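Local coordinates for protein pyridoxamine 5-phosphate-dependent dehydrase (Escherichia coli, PDB 3B8X) that removes the C3'-hydroxyl group from GDP-4-keto-6-deoxy-D-mannose by a combined transamination and deoxygenation, a step in making the O-antigen sugar L-colitose, at residues E40-F43 / A44-F47; M65-A68 / L69-K73. The protein carries 1 engineered substitution. All coordinates share one frame; numbering follows the deposited sequence.

Contact 1 of 2, residues E40-F43 / A44-F47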
loop_
_atom_site.group_PDB
_atom_site.type_symbol
_atom_site.label_atom_id
_atom_site.label_comp_id
_atom_site.label_asym_id
_atom_site.label_seq_id
_atom_site.Cartn_x
_atom_site.Cartn_y
_atom_site.Cartn_z
ATOM N N GLU B 40 -10.463 7.903 13.163
ATOM C CA GLU B 40 -10.085 9.101 12.419
ATOM C C GLU B 40 -10.658 10.319 13.144
ATOM O O GLU B 40 -10.028 11.375 13.238
ATOM C CB GLU B 40 -10.594 9.010 10.977
ATOM C CG GLU B 40 -9.797 7.948 10.137
ATOM C CD GLU B 40 -10.464 7.566 8.788
ATOM O OE1 GLU B 40 -11.654 7.875 8.606
ATOM O OE2 GLU B 40 -9.832 6.985 7.864
ATOM N N THR B 41 -11.876 10.165 13.643
ATOM C CA THR B 41 -12.552 11.251 14.336
ATOM C C THR B 41 -11.730 11.614 15.567
ATOM O O THR B 41 -11.396 12.778 15.807
ATOM C CB THR B 41 -13.943 10.781 14.755
ATOM O OG1 THR B 41 -14.764 10.677 13.586
ATOM C CG2 THR B 41 -14.569 11.734 15.772
ATOM N N GLN B 42 -11.331 10.594 16.318
ATOM C CA GLN B 42 -10.521 10.853 17.514
ATOM C C GLN B 42 -9.135 11.410 17.156
ATOM O O GLN B 42 -8.572 12.231 17.891
ATOM C CB GLN B 42 -10.395 9.566 18.355
ATOM C CG GLN B 42 -10.751 9.703 19.803
ATOM C CD GLN B 42 -11.632 10.904 20.082
ATOM O OE1 GLN B 42 -12.812 10.939 19.697
ATOM N NE2 GLN B 42 -11.063 11.897 20.772
ATOM N N PHE B 43 -8.581 10.925 16.048
ATOM C CA PHE B 43 -7.245 11.303 15.595
ATOM C C PHE B 43 -7.230 12.779 15.325
ATOM O O PHE B 43 -6.402 13.466 15.915
ATOM C CB PHE B 43 -6.809 10.465 14.396
ATOM C CG PHE B 43 -5.293 10.418 14.171
ATOM C CD1 PHE B 43 -4.513 9.363 14.674
ATOM C CD2 PHE B 43 -4.646 11.441 13.463
ATOM C CE1 PHE B 43 -3.126 9.318 14.439
ATOM C CE2 PHE B 43 -3.236 11.437 13.271
ATOM C CZ PHE B 43 -2.495 10.373 13.730
ATOM N N ALA B 44 -8.157 13.256 14.487
ATOM C CA ALA B 44 -8.238 14.675 14.101
ATOM C C ALA B 44 -8.348 15.521 15.367
ATOM O O ALA B 44 -7.637 16.505 15.548
ATOM C CB ALA B 44 -9.451 14.921 13.220
ATOM N N LYS B 45 -9.220 15.087 16.270
ATOM C CA LYS B 45 -9.405 15.798 17.526
ATOM C C LYS B 45 -8.124 15.881 18.348
ATOM O O LYS B 45 -7.780 16.945 18.903
ATOM C CB LYS B 45 -10.488 15.114 18.358
ATOM C CG LYS B 45 -10.767 15.684 19.732
ATOM C CD LYS B 45 -12.245 15.488 20.074
ATOM C CE LYS B 45 -12.469 14.928 21.471
ATOM N NZ LYS B 45 -13.929 14.753 21.737
ATOM N N THR B 46 -7.439 14.743 18.452
ATOM C CA THR B 46 -6.238 14.653 19.266
ATOM C C THR B 46 -5.209 15.685 18.860
ATOM O O THR B 46 -4.647 16.348 19.720
ATOM C CB THR B 46 -5.620 13.263 19.206
ATOM O OG1 THR B 46 -6.547 12.311 19.727
ATOM C CG2 THR B 46 -4.420 13.255 20.054
ATOM N N PHE B 47 -4.991 15.822 17.551
ATOM C CA PHE B 47 -3.980 16.727 16.998
ATOM C C PHE B 47 -4.420 18.102 16.597
ATOM O O PHE B 47 -3.587 18.983 16.400
ATOM C CB PHE B 47 -3.212 16.022 15.891
ATOM C CG PHE B 47 -2.596 14.734 16.366
ATOM C CD1 PHE B 47 -3.168 13.524 16.028
ATOM C CD2 PHE B 47 -1.593 14.758 17.346
ATOM C CE1 PHE B 47 -2.655 12.334 16.575
ATOM C CE2 PHE B 47 -1.049 13.588 17.847
ATOM C CZ PHE B 47 -1.577 12.369 17.462
#
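Phe43 and Phe47 meet one turn apart near the C-terminal end of helix 34-47, an i/i+4 aromatic pair in the large, pyridoxal phosphate-binding part of an aspartate aminotransferase-type fold. CE1 of Phe47 sits 3.4 Å above the plane of the Phe43 ring, over its centre. The ring planes are inclined at 55°, too oblique for either a stack or a T-shape, and CE2 of Phe43 comes within 3.5 Å of Phe47 CD1. The two first torsions differ: CG of Phe43 is anti to its own N (chi1 -159°), whereas CG of Phe47 lies beside its N, and together they bring the CD1-CE1 side of Phe47 over one face of Phe43, which in turn meets the Phe47 ring at its edge. Phe184 meets both rings, edge-to-face with Phe43, while Leu265 and Leu268 of helix 255-286 touch Phe43 and Phe47 respectively. On the more exposed flank, Gln42 and Lys45 run side by side, NE2 of Gln42 lying 3.4 Å from Lys45 CE.

Polar contacts follow the helix axis. The amide N of Ala44 binds Glu40 O at 2.9 Å, and Lys45 N reaches Thr41 O. Away from this ladder, the Glu40 carboxylate makes a salt bridge to Arg215. Gln42 O takes two donors from opposite faces of its carbonyl plane: Thr46 N at 2.8 Å, and the hydroxyl Thr46 OG1 at 2.7 Å, 40° out of that plane.

Contact 2 of 2, residues M65-A68 / L69-K73; sequences MIAA and LFFTK
Leu69 folds back against the last turn of helix 58-68: its CG lies 3.6 Å from Met65 O, a buried carbonyl oxygen that finds no polar partner in the model. Its own amide makes just a weak bond to Ile66 O, with an N-H...O angle of 133°. Beyond the backbone, Leu69 touches Met181 and Leu159 on two strands of the central sheet, as Met65 does.

Phe70 is next. Its N donates to Ala67 O at 2.9 Å, coming from above the carbonyl plane, 49° out of it. CG stands beside the backbone N (chi1 -74°), which carries the ring back along the helix to lie alongside Ile66. There Ile66 O meets the ring edge in its plane, 3.2 Å from Phe70 CD1, and CG2 of Ile66 adds an apolar touch at CE1.

At this point the chain makes a type I beta turn, Ala68 to Phe71, on the way from helix 58-68 into the loop leading to strand 82-86. The turn is closed by Phe71 N bonding to Ala68 O at 3.0 Å, with the donor well above the carbonyl plane. The Phe71 ring approaches Ala67, its CD1 3.0 Å from Ala67 O and its CE1 near Ala67 CB. Tyr349 of the second subunit meets this ring edge-to-face, making the turn part of the dimer interface.

Thr72 follows, its methyl CG2 3.9 Å from Ala68 O, while OG1 hydrogen-bonds to Lys74 O.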
loop_
_atom_site.group_PDB
_atom_site.type_symbol
_atom_site.label_atom_id
_atom_site.label_comp_id
_atom_site.label_asym_id
_atom_site.label_seq_id
_atom_site.Cartn_x
_atom_site.Cartn_y
_atom_site.Cartn_z
ATOM N N MET B 65 -0.270 11.598 0.360
ATOM C CA MET B 65 -0.072 13.041 0.569
ATOM C C MET B 65 0.395 13.681 -0.728
ATOM O O MET B 65 -0.178 14.674 -1.183
ATOM C CB MET B 65 0.905 13.318 1.708
ATOM C CG MET B 65 1.136 14.751 1.862
ATOM S SD MET B 65 2.091 15.087 3.366
ATOM C CE MET B 65 3.690 14.258 3.092
ATOM N N ILE B 66 1.428 13.105 -1.342
ATOM C CA ILE B 66 1.952 13.616 -2.632
ATOM C C ILE B 66 0.953 13.461 -3.789
ATOM O O ILE B 66 0.711 14.353 -4.597
ATOM C CB ILE B 66 3.284 12.879 -3.003
ATOM C CG1 ILE B 66 4.289 13.082 -1.882
ATOM C CG2 ILE B 66 3.833 13.376 -4.326
ATOM C CD1 ILE B 66 4.457 14.565 -1.509
ATOM N N ALA B 67 0.394 12.277 -3.919
ATOM C CA ALA B 67 -0.540 12.040 -5.005
ATOM C C ALA B 67 -1.720 12.999 -5.017
ATOM O O ALA B 67 -2.158 13.499 -6.062
ATOM C CB ALA B 67 -1.031 10.637 -4.905
ATOM N N ALA B 68 -2.324 13.195 -3.859
ATOM C CA ALA B 68 -3.478 14.073 -3.826
ATOM C C ALA B 68 -3.247 15.438 -4.464
ATOM O O ALA B 68 -4.166 15.999 -5.020
ATOM C CB ALA B 68 -3.948 14.237 -2.412
ATOM N N LEU B 69 -2.040 15.983 -4.339
ATOM C CA LEU B 69 -1.731 17.294 -4.875
ATOM C C LEU B 69 -1.803 17.382 -6.394
ATOM O O LEU B 69 -1.845 18.461 -6.966
ATOM C CB LEU B 69 -0.365 17.769 -4.389
ATOM C CG LEU B 69 -0.272 17.899 -2.872
ATOM C CD1 LEU B 69 1.173 18.053 -2.373
ATOM C CD2 LEU B 69 -1.174 19.005 -2.383
ATOM N N PHE B 70 -1.866 16.230 -7.042
ATOM C CA PHE B 70 -1.928 16.193 -8.490
ATOM C C PHE B 70 -3.373 16.163 -8.933
ATOM O O PHE B 70 -3.681 16.327 -10.110
ATOM C CB PHE B 70 -1.195 14.953 -9.017
ATOM C CG PHE B 70 0.303 15.050 -8.929
ATOM C CD1 PHE B 70 0.941 15.033 -7.687
ATOM C CD2 PHE B 70 1.079 15.151 -10.095
ATOM C CE1 PHE B 70 2.309 15.191 -7.600
ATOM C CE2 PHE B 70 2.450 15.344 -10.026
ATOM C CZ PHE B 70 3.085 15.309 -8.781
ATOM N N PHE B 71 -4.250 15.911 -7.972
ATOM C CA PHE B 71 -5.657 15.623 -8.223
ATOM C C PHE B 71 -6.600 16.709 -7.803
ATOM O O PHE B 71 -7.808 16.582 -7.961
ATOM C CB PHE B 71 -6.069 14.241 -7.641
ATOM C CG PHE B 71 -5.198 13.105 -8.118
ATOM C CD1 PHE B 71 -4.640 12.212 -7.231
ATOM C CD2 PHE B 71 -4.890 12.958 -9.460
ATOM C CE1 PHE B 71 -3.820 11.200 -7.698
ATOM C CE2 PHE B 71 -4.040 11.974 -9.923
ATOM C CZ PHE B 71 -3.503 11.087 -9.043
ATOM N N THR B 72 -6.071 17.823 -7.322
ATOM C CA THR B 72 -7.020 18.848 -6.929
ATOM C C THR B 72 -7.539 19.471 -8.233
ATOM O O THR B 72 -6.866 19.410 -9.263
ATOM C CB THR B 72 -6.314 19.873 -6.087
ATOM O OG1 THR B 72 -5.005 20.061 -6.644
ATOM C CG2 THR B 72 -6.199 19.336 -4.634
ATOM N N LYS B 73 -8.752 20.018 -8.199
ATOM C CA LYS B 73 -9.396 20.654 -9.368
ATOM C C LYS B 73 -8.480 21.625 -10.137
ATOM O O LYS B 73 -8.366 21.546 -11.366
ATOM C CB LYS B 73 -10.716 21.285 -8.957
ATOM C CG LYS B 73 -11.726 20.296 -8.355
ATOM C CD LYS B 73 -12.101 19.245 -9.397
ATOM C CE LYS B 73 -12.886 18.079 -8.815
ATOM N NZ LYS B 73 -13.407 17.222 -9.924
#

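Contact 1 and contact 2 come in series along the chain, each at the C-terminal end of a helix, with strand 51-55 running between helices 34-47 and 58-68. Their centres are 22 Å apart and their nearest atoms about 12 Å, so neither touches the other. Strand 181-185 connects them indirectly: Phe184 packs on contact 1, while Met181 and Thr183 pack on contact 2. Neither contact lines the ligand pocket. The side chain of Phe43 is about 11 Å from a bound cofactor-sugar adduct and that of Met65 about 9 Å from one. A sodium ion lies about 9 Å from the Phe47 side chain. Of the two, 65-73 reaches the second subunit.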